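Local coordinates for protein UDP-galactopyranose mutase (Deinococcus radiodurans, PDB 3HDQ) that probably interconverts UDP-galactopyranose and UDP-galactofuranose with the help of bound FAD, at residues His63-Tyr69 with Pro81-His85; Val43-Leu48 with Ala380-Phe384; Ala49-Val55 with Ser232-Lys236; Val115-Leu120 with Asn130-Gly134. One frame throughout, in Å; residues are numbered along the deposited sequence.

All four contacts fit one inside another or follow in series, and none cross. From the N terminus, helix 39-50 opens contact 2 with residues 43-48. Its end and the following turn, 49-55, open contact 3. Contact 1 comes next and closes a short loop between 63-69 and 81-85, beside FAD. Contact 4 closes another short loop, between 115-120 and 130-134, on the other side of the chain's centre from contacts 2 and 3. Residues 232-236 then close contact 3, joining strand 235-239 to the parallel sheet. Last, helix 373-388 closes contact 2 against helix 39-50. Contacts 2 and 3 touch, sharing that helix; contact 4 stands apart, on the mixed sheet.

Contact 1. Residues His63-Tyr69 with Pro81-His85; sequences HIGGNAY and PYGPH. With FAD (flavin-adenine dinucleotide), chain L.
The FAD site takes in this contact, where N67 and A68 meet H85 beside the cofactor. H85 CG lies beside its backbone N (chi1 -74°), which sets the buried ring between A68 CA and the flavin. A68 CA lies over one face, 4.1 Å from the ring centroid, in a CH-pi contact. N67 O is on the same face. FAD C5X lies 3.7 Å above the opposite face, over the ring centre. H85 NE2 is hydrogen-bonded to FAD O2' at 3.1 Å. H85 ND1 gives its proton to G83 O at 2.7 Å, in the ring plane, which fixes the turn of the ring. An alanine at this position is likely to leave FAD O2' without this partner and open a gap between A68 and the flavin.

Farther from the flavin, H63 NE2 and Y82 OH share a nearly straight bond of 2.7 Å, at the edge of both rings. Y69 CD2 packs on P81 CG at 3.8 Å. A water joins N67 O, Y69 O and Y82 N. N67 N, in the loop after strand 55-58, bonds FAD O1A at 2.9 Å, a backbone grip on the phosphate consistent with an FAD-binding Rossmann-like domain.

Contact 2. Residues Val43-Leu48 with Ala380-Phe384; sequences VLAERL and ALATF
R47 and F384 form the tight part of this helix-helix contact. R47 CB sits over the centre of the F384 ring, 3.5 Å from its centroid and only 9° off the normal, a close CH-pi contact. F384 CG is anti to the backbone N (chi1 173°), which swings the ring across to the other helix. L48 CD1 meets the same ring at its edge, 3.7 Å from CE1. V43 CG1 fits against the small A380 CB at 3.6 Å. L44 CD2 reaches F384 CB at 3.8 Å. These side-chain pairs are apolar, and V43, L44, L48 and A380 are buried. L44 CD2 also lies against the carbonyl A380 O.

The side toward L381 is looser. L381 CD2 still packs on V43 CG1 at 3.7 Å, but R47 CD is 4.1 Å from L381 CD2, and R47 and L381 are both partly exposed. The bend in the R47 chain at chi2 and chi3 carries the guanidinium away from the interface to its own helix, where it makes a salt bridge with the buried E46. NE and NH1 grip the two carboxylate oxygens side-on, with R47 NH1 to E46 OE2 at 2.9 Å. E46 is shared with R100 and Y97.

The segment axes pass 9.3 Å apart at -37°, running broadly the same way. Helix 39-50 starts near the FAD-binding A40, after a glycine-rich turn. Pairing that helix with one from the C-terminal end is consistent with the FAD-binding Rossmann-type fold.

Contact 3. Residues Ala49-Val55 with Ser232-Lys236; sequences ASSGQRV and SPNIK
This is a parallel strand pairing with a side-chain bond to a helix end, at the border of the five-stranded parallel sheet. V55 bridges I235. V55 N donates to N234 O at 2.8 Å, and K236 N donates to V55 O at 2.8 Å. The N234 side chain reaches a different part of the same segment, the end of helix 39-50. Its ND2 donates to A49 O at 3.0 Å, in the carbonyl plane and on a lone pair, with an angle of 162°. A49 O also accepts from G52 N, so two donors hold it. G52 has positive phi and closes the helix in a Schellman motif.

The fold here is Rossmann-like. Strand 30-35, helix 39-50 and strand 55-58 make a beta-alpha-beta crossover, and strand 235-239 lies next to 55-58 as an outermost strand of the sheet within this chain.

N234 CG stands beside its backbone N (chi1 -70°), which points the amide at the helix end. N234 CB rests near Q53 O at 3.5 Å. A leucine in place of N234 would probably leave A49 O without its side-chain donor and the helix end less firmly tied to the strand. A49 CB also presses on I235 CG1 at 3.4 Å.

The turn before the strand is held from within. S232 OG accepts from N234 N at 3.0 Å, an ST turn. K236 bends back so that NZ meets P233 O at 2.6 Å. K236 NZ also forms a salt bridge with E245 of the second subunit. N240 of that subunit bonds I235 O.

Contact 4. Residues Val115-Leu120 with Asn130-Gly134; sequences VDGQLL and NRLYG
L120 and R131 mark the nearest backbone approach, CA to CA 7.6 Å, where strand 118-122 passes helix 126-133. V115 to Q118 is a type I' turn, with V115 and Q118 hydrogen-bonded to each other in both directions through their backbones.

L120 CD1 lies over the centre of the R131 guanidinium, 3.5 Å above its plane. The R131 chain is bent at chi3 (58°), and the flat group comes to rest on the leucine. Its NH1 also makes a weak bond to L119 O at 3.1 Å. A water donates to L119 O as well.

The turn makes strands 111-115 and 118-122 a beta hairpin with a two-residue loop, D116 and G117, at the border of the six-stranded mixed sheet. The helix lies beside the hairpin. V115 also touches F175, a UDP-binding residue on helix 159-184.

L132 carries the apolar part. Its CG is anti to the backbone N (chi1 -177°), which carries CD1 in between L120 CD2 at 3.8 Å and V115 CG1 at 3.9 Å. The carboxylate oxygen D116 OD2 lies beside L132 CD1 at 3.4 Å. L132 also packs on L171 of helix 159-184.

Q118 reaches across in an extended chain. Its NE2 donates to R131 O at 3.3 Å, nearly straight at 166°. The donor comes from well above the carbonyl plane. A water lies between Q118 OE1 and L132 O.

Contact 1. Residues His63-Tyr69 with Pro81-His85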
# COMPACT_ATOMS: atom_id res chain seq x y z
N HIS A 63 -3.11 -6.33 -4.44
CA HIS A 63 -2.37 -6.08 -3.21
C HIS A 63 -1.92 -7.41 -2.61
O HIS A 63 -2.43 -8.45 -2.99
CB HIS A 63 -3.27 -5.36 -2.21
CG HIS A 63 -4.47 -6.17 -1.82
ND1 HIS A 63 -4.38 -7.30 -1.04
CD2 HIS A 63 -5.78 -6.02 -2.11
CE1 HIS A 63 -5.59 -7.81 -0.87
NE2 HIS A 63 -6.46 -7.05 -1.51
N ILE A 64 -0.96 -7.36 -1.68
CA ILE A 64 -0.50 -8.56 -0.98
C ILE A 64 -1.37 -8.83 0.26
O ILE A 64 -2.31 -8.08 0.55
CB ILE A 64 0.98 -8.42 -0.55
CG1 ILE A 64 1.15 -7.25 0.42
CG2 ILE A 64 1.87 -8.23 -1.78
CD1 ILE A 64 2.56 -7.03 0.93
N GLY A 65 -1.07 -9.91 0.97
CA GLY A 65 -1.73 -10.17 2.24
C GLY A 65 -2.99 -11.03 2.24
O GLY A 65 -3.52 -11.33 3.31
N GLY A 66 -3.46 -11.44 1.07
CA GLY A 66 -4.68 -12.23 1.01
C GLY A 66 -5.84 -11.58 1.75
O GLY A 66 -6.06 -10.37 1.62
N ASN A 67 -6.59 -12.37 2.51
CA ASN A 67 -7.75 -11.90 3.29
C ASN A 67 -7.36 -10.93 4.40
O ASN A 67 -8.20 -10.19 4.89
CB ASN A 67 -8.48 -13.08 3.97
CG ASN A 67 -9.42 -13.79 3.04
OD1 ASN A 67 -9.73 -13.27 1.96
ND2 ASN A 67 -9.86 -14.98 3.42
N ALA A 68 -6.10 -11.01 4.82
CA ALA A 68 -5.66 -10.32 6.02
C ALA A 68 -5.11 -8.94 5.67
O ALA A 68 -4.64 -8.21 6.55
CB ALA A 68 -4.62 -11.14 6.74
N TYR A 69 -5.17 -8.58 4.40
CA TYR A 69 -4.71 -7.28 3.96
C TYR A 69 -5.43 -6.19 4.75
O TYR A 69 -6.64 -6.29 4.98
CB TYR A 69 -5.01 -7.13 2.47
CG TYR A 69 -4.77 -5.75 1.90
CD1 TYR A 69 -3.48 -5.29 1.68
CD2 TYR A 69 -5.82 -4.93 1.54
CE1 TYR A 69 -3.24 -4.05 1.13
CE2 TYR A 69 -5.60 -3.68 0.99
CZ TYR A 69 -4.31 -3.25 0.79
OH TYR A 69 -4.07 -2.01 0.26
N PRO A 81 -10.32 -4.56 4.79
CA PRO A 81 -11.33 -4.63 3.72
C PRO A 81 -12.12 -5.94 3.71
O PRO A 81 -13.27 -5.90 3.27
CB PRO A 81 -10.50 -4.49 2.43
CG PRO A 81 -9.24 -3.78 2.87
CD PRO A 81 -8.97 -4.26 4.28
N TYR A 82 -11.55 -7.04 4.18
CA TYR A 82 -12.24 -8.34 4.11
C TYR A 82 -12.74 -8.87 5.45
O TYR A 82 -12.76 -10.09 5.69
CB TYR A 82 -11.36 -9.41 3.45
CG TYR A 82 -10.75 -8.96 2.15
CD1 TYR A 82 -9.45 -8.47 2.10
CD2 TYR A 82 -11.48 -9.01 0.97
CE1 TYR A 82 -8.88 -8.04 0.91
CE2 TYR A 82 -10.92 -8.59 -0.24
CZ TYR A 82 -9.62 -8.09 -0.25
OH TYR A 82 -9.06 -7.66 -1.44
N GLY A 83 -13.15 -7.96 6.33
CA GLY A 83 -13.68 -8.35 7.62
C GLY A 83 -12.62 -8.34 8.70
O GLY A 83 -11.43 -8.39 8.41
N PRO A 84 -13.05 -8.30 9.96
CA PRO A 84 -12.12 -8.16 11.09
C PRO A 84 -11.17 -9.35 11.18
O PRO A 84 -11.62 -10.49 11.19
CB PRO A 84 -13.05 -8.16 12.30
CG PRO A 84 -14.25 -8.96 11.85
CD PRO A 84 -14.41 -8.66 10.39
N HIS A 85 -9.87 -9.08 11.23
CA HIS A 85 -8.88 -10.13 11.49
C HIS A 85 -8.14 -9.92 12.81
O HIS A 85 -7.33 -9.00 12.94
CB HIS A 85 -7.90 -10.22 10.32
CG HIS A 85 -8.49 -10.85 9.10
ND1 HIS A 85 -9.62 -10.35 8.48
CD2 HIS A 85 -8.14 -11.96 8.41
CE1 HIS A 85 -9.93 -11.12 7.45
NE2 HIS A 85 -9.05 -12.10 7.39
PA FAD L . -5.91 -16.31 1.54
O1A FAD L . -5.84 -15.14 2.34
O2A FAD L . -7.23 -16.48 1.10
O5B FAD L . -4.96 -16.07 0.34
C5B FAD L . -4.93 -16.84 -0.80
C4B FAD L . -4.60 -15.93 -1.94
O4B FAD L . -4.54 -16.65 -3.12
C3B FAD L . -5.73 -14.94 -2.11
O3B FAD L . -5.33 -13.62 -1.89
C2B FAD L . -6.15 -15.11 -3.53
O2B FAD L . -6.35 -13.88 -4.11
C1B FAD L . -5.00 -15.86 -4.14
N9A FAD L . -5.41 -16.60 -5.33
C8A FAD L . -6.39 -17.51 -5.45
N7A FAD L . -6.45 -17.94 -6.68
C5A FAD L . -5.52 -17.32 -7.38
C6A FAD L . -5.13 -17.36 -8.70
N6A FAD L . -5.60 -18.26 -9.50
N1A FAD L . -4.12 -16.58 -9.15
C2A FAD L . -3.50 -15.74 -8.30
N3A FAD L . -3.88 -15.70 -7.00
C4A FAD L . -4.87 -16.46 -6.55
N1 FAD L . -8.28 -15.65 11.23
C2 FAD L . -7.86 -15.40 12.48
O2 FAD L . -6.92 -15.98 12.94
N3 FAD L . -8.51 -14.49 13.20
C4 FAD L . -9.57 -13.82 12.68
O4 FAD L . -10.15 -13.01 13.31
C4X FAD L . -9.99 -14.09 11.43
N5 FAD L . -11.05 -13.44 10.93
C5X FAD L . -11.47 -13.71 9.68
C6 FAD L . -12.55 -13.02 9.17
C7 FAD L . -12.98 -13.29 7.90
C7M FAD L . -14.14 -12.57 7.35
C8 FAD L . -12.33 -14.21 7.13
C8M FAD L . -12.84 -14.47 5.77
C9 FAD L . -11.24 -14.89 7.64
C9A FAD L . -10.81 -14.65 8.92
N10 FAD L . -9.73 -15.31 9.44
C10 FAD L . -9.34 -15.02 10.70
C1' FAD L . -9.06 -16.41 8.70
C2' FAD L . -7.93 -15.94 7.81
O2' FAD L . -8.51 -15.11 6.86
C3' FAD L . -7.23 -17.08 7.08
O3' FAD L . -6.58 -17.96 7.88
C4' FAD L . -6.06 -16.57 6.32
O4' FAD L . -6.39 -15.26 6.00
C5' FAD L . -5.86 -17.46 5.13
O5' FAD L . -4.60 -17.41 4.57
P FAD L . -4.37 -18.08 3.18
O1P FAD L . -3.11 -17.72 2.69
O2P FAD L . -4.41 -19.48 3.39
O3P FAD L . -5.54 -17.65 2.24
O HOH W 1 -8.93 -7.71 5.42

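Contact 2. Residues Val43-Leu48 with Ala380-Phe384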
# COMPACT_ATOMS: atom_id res chain seq x y z
N VAL A 43 4.49 -16.82 3.79
CA VAL A 43 5.37 -17.51 4.74
C VAL A 43 6.30 -18.43 3.97
O VAL A 43 7.49 -18.48 4.25
CB VAL A 43 4.58 -18.32 5.78
CG1 VAL A 43 5.53 -19.25 6.55
CG2 VAL A 43 3.85 -17.40 6.73
N LEU A 44 5.76 -19.15 2.98
CA LEU A 44 6.61 -20.02 2.16
C LEU A 44 7.55 -19.21 1.25
O LEU A 44 8.69 -19.61 1.01
CB LEU A 44 5.76 -21.02 1.38
CG LEU A 44 5.37 -22.25 2.22
CD1 LEU A 44 4.08 -22.90 1.72
CD2 LEU A 44 6.52 -23.27 2.24
N ALA A 45 7.09 -18.06 0.77
CA ALA A 45 7.97 -17.20 -0.01
C ALA A 45 9.14 -16.73 0.84
O ALA A 45 10.28 -16.72 0.40
CB ALA A 45 7.20 -16.03 -0.58
N GLU A 46 8.86 -16.36 2.09
CA GLU A 46 9.91 -15.86 2.98
C GLU A 46 10.92 -16.95 3.34
O GLU A 46 12.13 -16.73 3.27
CB GLU A 46 9.30 -15.24 4.25
CG GLU A 46 10.32 -14.58 5.18
CD GLU A 46 10.97 -15.57 6.13
OE1 GLU A 46 10.27 -16.49 6.62
OE2 GLU A 46 12.18 -15.43 6.41
N ARG A 47 10.41 -18.12 3.75
CA ARG A 47 11.26 -19.25 4.11
C ARG A 47 12.12 -19.71 2.94
O ARG A 47 13.32 -19.85 3.08
CB ARG A 47 10.42 -20.41 4.64
CG ARG A 47 9.73 -20.14 5.97
CD ARG A 47 10.73 -20.14 7.14
NE ARG A 47 11.56 -18.95 7.14
CZ ARG A 47 12.79 -18.89 7.64
NH1 ARG A 47 13.48 -17.75 7.59
NH2 ARG A 47 13.34 -19.97 8.16
N LEU A 48 11.50 -19.96 1.79
CA LEU A 48 12.25 -20.43 0.62
C LEU A 48 13.30 -19.38 0.21
O LEU A 48 14.44 -19.72 -0.13
CB LEU A 48 11.31 -20.75 -0.55
CG LEU A 48 10.62 -22.11 -0.79
CD1 LEU A 48 11.43 -23.31 -0.28
CD2 LEU A 48 9.18 -22.17 -0.31
N ALA A 380 2.15 -23.62 6.88
CA ALA A 380 3.17 -23.18 5.93
C ALA A 380 4.59 -23.50 6.40
O ALA A 380 5.43 -23.94 5.61
CB ALA A 380 3.01 -21.68 5.63
N LEU A 381 4.86 -23.29 7.69
CA LEU A 381 6.17 -23.59 8.26
C LEU A 381 6.44 -25.08 8.17
O LEU A 381 7.56 -25.49 7.88
CB LEU A 381 6.26 -23.15 9.73
CG LEU A 381 6.18 -21.64 9.96
CD1 LEU A 381 6.19 -21.34 11.46
CD2 LEU A 381 7.33 -20.93 9.26
N ALA A 382 5.42 -25.89 8.41
CA ALA A 382 5.59 -27.34 8.38
C ALA A 382 5.77 -27.84 6.94
O ALA A 382 6.51 -28.79 6.70
CB ALA A 382 4.40 -28.05 9.05
N THR A 383 5.11 -27.18 5.99
CA THR A 383 5.29 -27.51 4.59
C THR A 383 6.72 -27.17 4.17
O THR A 383 7.33 -27.92 3.40
CB THR A 383 4.28 -26.77 3.68
OG1 THR A 383 2.96 -27.23 3.97
CG2 THR A 383 4.57 -27.01 2.22
N PHE A 384 7.26 -26.07 4.68
CA PHE A 384 8.63 -25.67 4.35
C PHE A 384 9.63 -26.73 4.79
O PHE A 384 10.50 -27.13 4.01
CB PHE A 384 8.98 -24.31 4.95
CG PHE A 384 10.43 -23.93 4.78
CD1 PHE A 384 10.97 -23.73 3.51
CD2 PHE A 384 11.26 -23.79 5.89
CE1 PHE A 384 12.30 -23.39 3.36
CE2 PHE A 384 12.59 -23.44 5.75
CZ PHE A 384 13.12 -23.24 4.48

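Contact 3. Residues Ala49-Val55 with Ser232-Lys236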
# COMPACT_ATOMS: atom_id res chain seq x y z
N ALA A 49 12.93 -18.10 0.28
CA ALA A 49 13.83 -17.01 -0.10
C ALA A 49 15.08 -16.97 0.76
O ALA A 49 16.19 -16.72 0.27
CB ALA A 49 13.10 -15.68 -0.03
N SER A 50 14.89 -17.19 2.06
CA SER A 50 15.99 -17.11 3.02
C SER A 50 16.96 -18.27 2.82
O SER A 50 18.11 -18.20 3.26
CB SER A 50 15.45 -17.14 4.44
OG SER A 50 15.08 -18.47 4.80
N SER A 51 16.50 -19.34 2.18
CA SER A 51 17.37 -20.48 1.92
C SER A 51 18.02 -20.37 0.55
O SER A 51 18.73 -21.28 0.12
CB SER A 51 16.59 -21.80 2.04
OG SER A 51 15.61 -21.87 1.02
N GLY A 52 17.77 -19.26 -0.15
CA GLY A 52 18.47 -18.97 -1.39
C GLY A 52 17.72 -19.38 -2.65
O GLY A 52 18.29 -19.42 -3.74
N GLN A 53 16.43 -19.67 -2.50
CA GLN A 53 15.60 -20.03 -3.65
C GLN A 53 15.00 -18.79 -4.26
O GLN A 53 14.55 -17.90 -3.56
CB GLN A 53 14.48 -20.95 -3.21
CG GLN A 53 14.96 -22.20 -2.53
CD GLN A 53 15.72 -23.09 -3.48
OE1 GLN A 53 15.24 -23.42 -4.56
NE2 GLN A 53 16.93 -23.46 -3.09
N ARG A 54 14.98 -18.74 -5.59
CA ARG A 54 14.33 -17.65 -6.29
C ARG A 54 12.83 -17.84 -6.33
O ARG A 54 12.33 -18.89 -6.75
CB ARG A 54 14.88 -17.53 -7.71
CG ARG A 54 16.24 -16.87 -7.77
CD ARG A 54 16.97 -17.26 -9.03
NE ARG A 54 16.50 -16.52 -10.20
CZ ARG A 54 16.69 -16.92 -11.45
NH1 ARG A 54 17.33 -18.06 -11.69
NH2 ARG A 54 16.23 -16.19 -12.45
N VAL A 55 12.10 -16.82 -5.91
CA VAL A 55 10.66 -16.93 -5.78
C VAL A 55 9.92 -15.90 -6.63
O VAL A 55 10.26 -14.73 -6.64
CB VAL A 55 10.25 -16.81 -4.30
CG1 VAL A 55 8.74 -16.92 -4.15
CG2 VAL A 55 10.95 -17.90 -3.48
N SER A 232 12.76 -9.72 0.89
CA SER A 232 13.99 -10.34 0.39
C SER A 232 14.23 -10.07 -1.10
O SER A 232 13.29 -10.05 -1.89
CB SER A 232 13.98 -11.85 0.63
OG SER A 232 14.97 -12.50 -0.17
N PRO A 233 15.50 -9.87 -1.47
CA PRO A 233 15.92 -9.75 -2.88
C PRO A 233 15.52 -10.96 -3.74
O PRO A 233 15.32 -10.78 -4.93
CB PRO A 233 17.45 -9.65 -2.78
CG PRO A 233 17.71 -9.12 -1.41
CD PRO A 233 16.61 -9.66 -0.53
N ASN A 234 15.40 -12.14 -3.14
CA ASN A 234 14.99 -13.35 -3.85
C ASN A 234 13.49 -13.46 -4.10
O ASN A 234 13.01 -14.46 -4.63
CB ASN A 234 15.44 -14.60 -3.08
CG ASN A 234 16.94 -14.79 -3.12
OD1 ASN A 234 17.62 -14.26 -3.99
ND2 ASN A 234 17.46 -15.57 -2.17
N ILE A 235 12.73 -12.45 -3.70
CA ILE A 235 11.28 -12.52 -3.86
C ILE A 235 10.78 -11.49 -4.88
O ILE A 235 10.93 -10.29 -4.67
CB ILE A 235 10.56 -12.36 -2.51
CG1 ILE A 235 10.99 -13.47 -1.55
CG2 ILE A 235 9.05 -12.42 -2.69
CD1 ILE A 235 10.22 -13.49 -0.24
N LYS A 236 10.21 -11.97 -5.98
CA LYS A 236 9.59 -11.10 -6.97
C LYS A 236 8.09 -11.15 -6.76
O LYS A 236 7.51 -12.23 -6.63
CB LYS A 236 9.93 -11.57 -8.40
CG LYS A 236 11.42 -11.73 -8.67
CD LYS A 236 12.18 -10.48 -8.27
CE LYS A 236 13.56 -10.84 -7.76
NZ LYS A 236 14.23 -9.69 -7.08

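Contact 4. Residues Val115-Leu120 with Asn130-Gly134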
# COMPACT_ATOMS: atom_id res chain seq x y z
N VAL A 115 -29.20 -10.40 21.69
CA VAL A 115 -30.20 -11.42 21.94
C VAL A 115 -31.20 -10.85 22.93
O VAL A 115 -30.80 -10.30 23.96
CB VAL A 115 -29.54 -12.67 22.57
CG1 VAL A 115 -30.58 -13.57 23.23
CG2 VAL A 115 -28.75 -13.44 21.51
N ASP A 116 -32.48 -10.96 22.62
CA ASP A 116 -33.52 -10.38 23.48
C ASP A 116 -33.23 -8.91 23.79
O ASP A 116 -33.45 -8.45 24.91
CB ASP A 116 -33.63 -11.17 24.80
CG ASP A 116 -34.21 -12.58 24.62
OD1 ASP A 116 -34.64 -12.90 23.49
OD2 ASP A 116 -34.24 -13.35 25.60
N GLY A 117 -32.74 -8.17 22.81
CA GLY A 117 -32.51 -6.74 22.96
C GLY A 117 -31.43 -6.36 23.97
O GLY A 117 -31.34 -5.21 24.38
N GLN A 118 -30.62 -7.33 24.37
CA GLN A 118 -29.49 -7.07 25.25
C GLN A 118 -28.20 -7.44 24.53
O GLN A 118 -28.21 -8.26 23.62
CB GLN A 118 -29.57 -7.95 26.49
CG GLN A 118 -30.81 -7.77 27.33
CD GLN A 118 -31.05 -8.98 28.21
OE1 GLN A 118 -31.91 -9.81 27.92
NE2 GLN A 118 -30.26 -9.11 29.28
N LEU A 119 -27.09 -6.86 24.98
CA LEU A 119 -25.77 -7.26 24.49
C LEU A 119 -25.10 -8.17 25.51
O LEU A 119 -24.72 -7.75 26.60
CB LEU A 119 -24.91 -6.03 24.18
CG LEU A 119 -25.49 -5.16 23.07
CD1 LEU A 119 -24.66 -3.90 22.87
CD2 LEU A 119 -25.61 -5.97 21.78
N LEU A 120 -24.97 -9.44 25.13
CA LEU A 120 -24.53 -10.48 26.05
C LEU A 120 -23.26 -11.14 25.55
O LEU A 120 -23.08 -11.31 24.36
CB LEU A 120 -25.64 -11.54 26.17
CG LEU A 120 -26.64 -11.47 27.33
CD1 LEU A 120 -26.70 -10.07 27.93
CD2 LEU A 120 -28.01 -11.95 26.88
N ASN A 130 -26.88 -15.74 33.60
CA ASN A 130 -27.49 -14.91 34.62
C ASN A 130 -28.24 -13.72 34.01
O ASN A 130 -29.38 -13.46 34.35
CB ASN A 130 -26.45 -14.45 35.65
CG ASN A 130 -26.08 -15.57 36.63
OD1 ASN A 130 -26.83 -16.54 36.80
ND2 ASN A 130 -24.92 -15.44 37.27
N ARG A 131 -27.61 -13.02 33.07
CA ARG A 131 -28.22 -11.82 32.53
C ARG A 131 -29.43 -12.13 31.67
O ARG A 131 -30.41 -11.37 31.66
CB ARG A 131 -27.19 -10.96 31.78
CG ARG A 131 -26.14 -10.32 32.70
CD ARG A 131 -25.14 -9.47 31.92
NE ARG A 131 -25.82 -8.41 31.18
CZ ARG A 131 -25.33 -7.77 30.12
NH1 ARG A 131 -24.12 -8.07 29.64
NH2 ARG A 131 -26.06 -6.83 29.53
N LEU A 132 -29.38 -13.25 30.95
CA LEU A 132 -30.45 -13.60 30.02
C LEU A 132 -31.73 -13.98 30.75
O LEU A 132 -32.82 -13.54 30.37
CB LEU A 132 -30.02 -14.74 29.08
CG LEU A 132 -31.05 -15.12 28.01
CD1 LEU A 132 -31.22 -14.00 27.01
CD2 LEU A 132 -30.68 -16.41 27.29
N TYR A 133 -31.61 -14.79 31.80
CA TYR A 133 -32.78 -15.36 32.48
C TYR A 133 -33.08 -14.68 33.82
O TYR A 133 -34.06 -15.03 34.49
CB TYR A 133 -32.58 -16.85 32.73
CG TYR A 133 -32.46 -17.70 31.49
CD1 TYR A 133 -33.45 -17.69 30.51
CD2 TYR A 133 -31.37 -18.55 31.31
CE1 TYR A 133 -33.35 -18.48 29.36
CE2 TYR A 133 -31.26 -19.34 30.16
CZ TYR A 133 -32.25 -19.30 29.20
OH TYR A 133 -32.16 -20.08 28.08
N GLY A 134 -32.24 -13.73 34.21
CA GLY A 134 -32.38 -13.07 35.50
C GLY A 134 -32.00 -13.97 36.68
O GLY A 134 -32.59 -13.86 37.75
O HOH W 2 -33.79 -12.07 28.30
O HOH W 3 -23.76 -5.33 27.57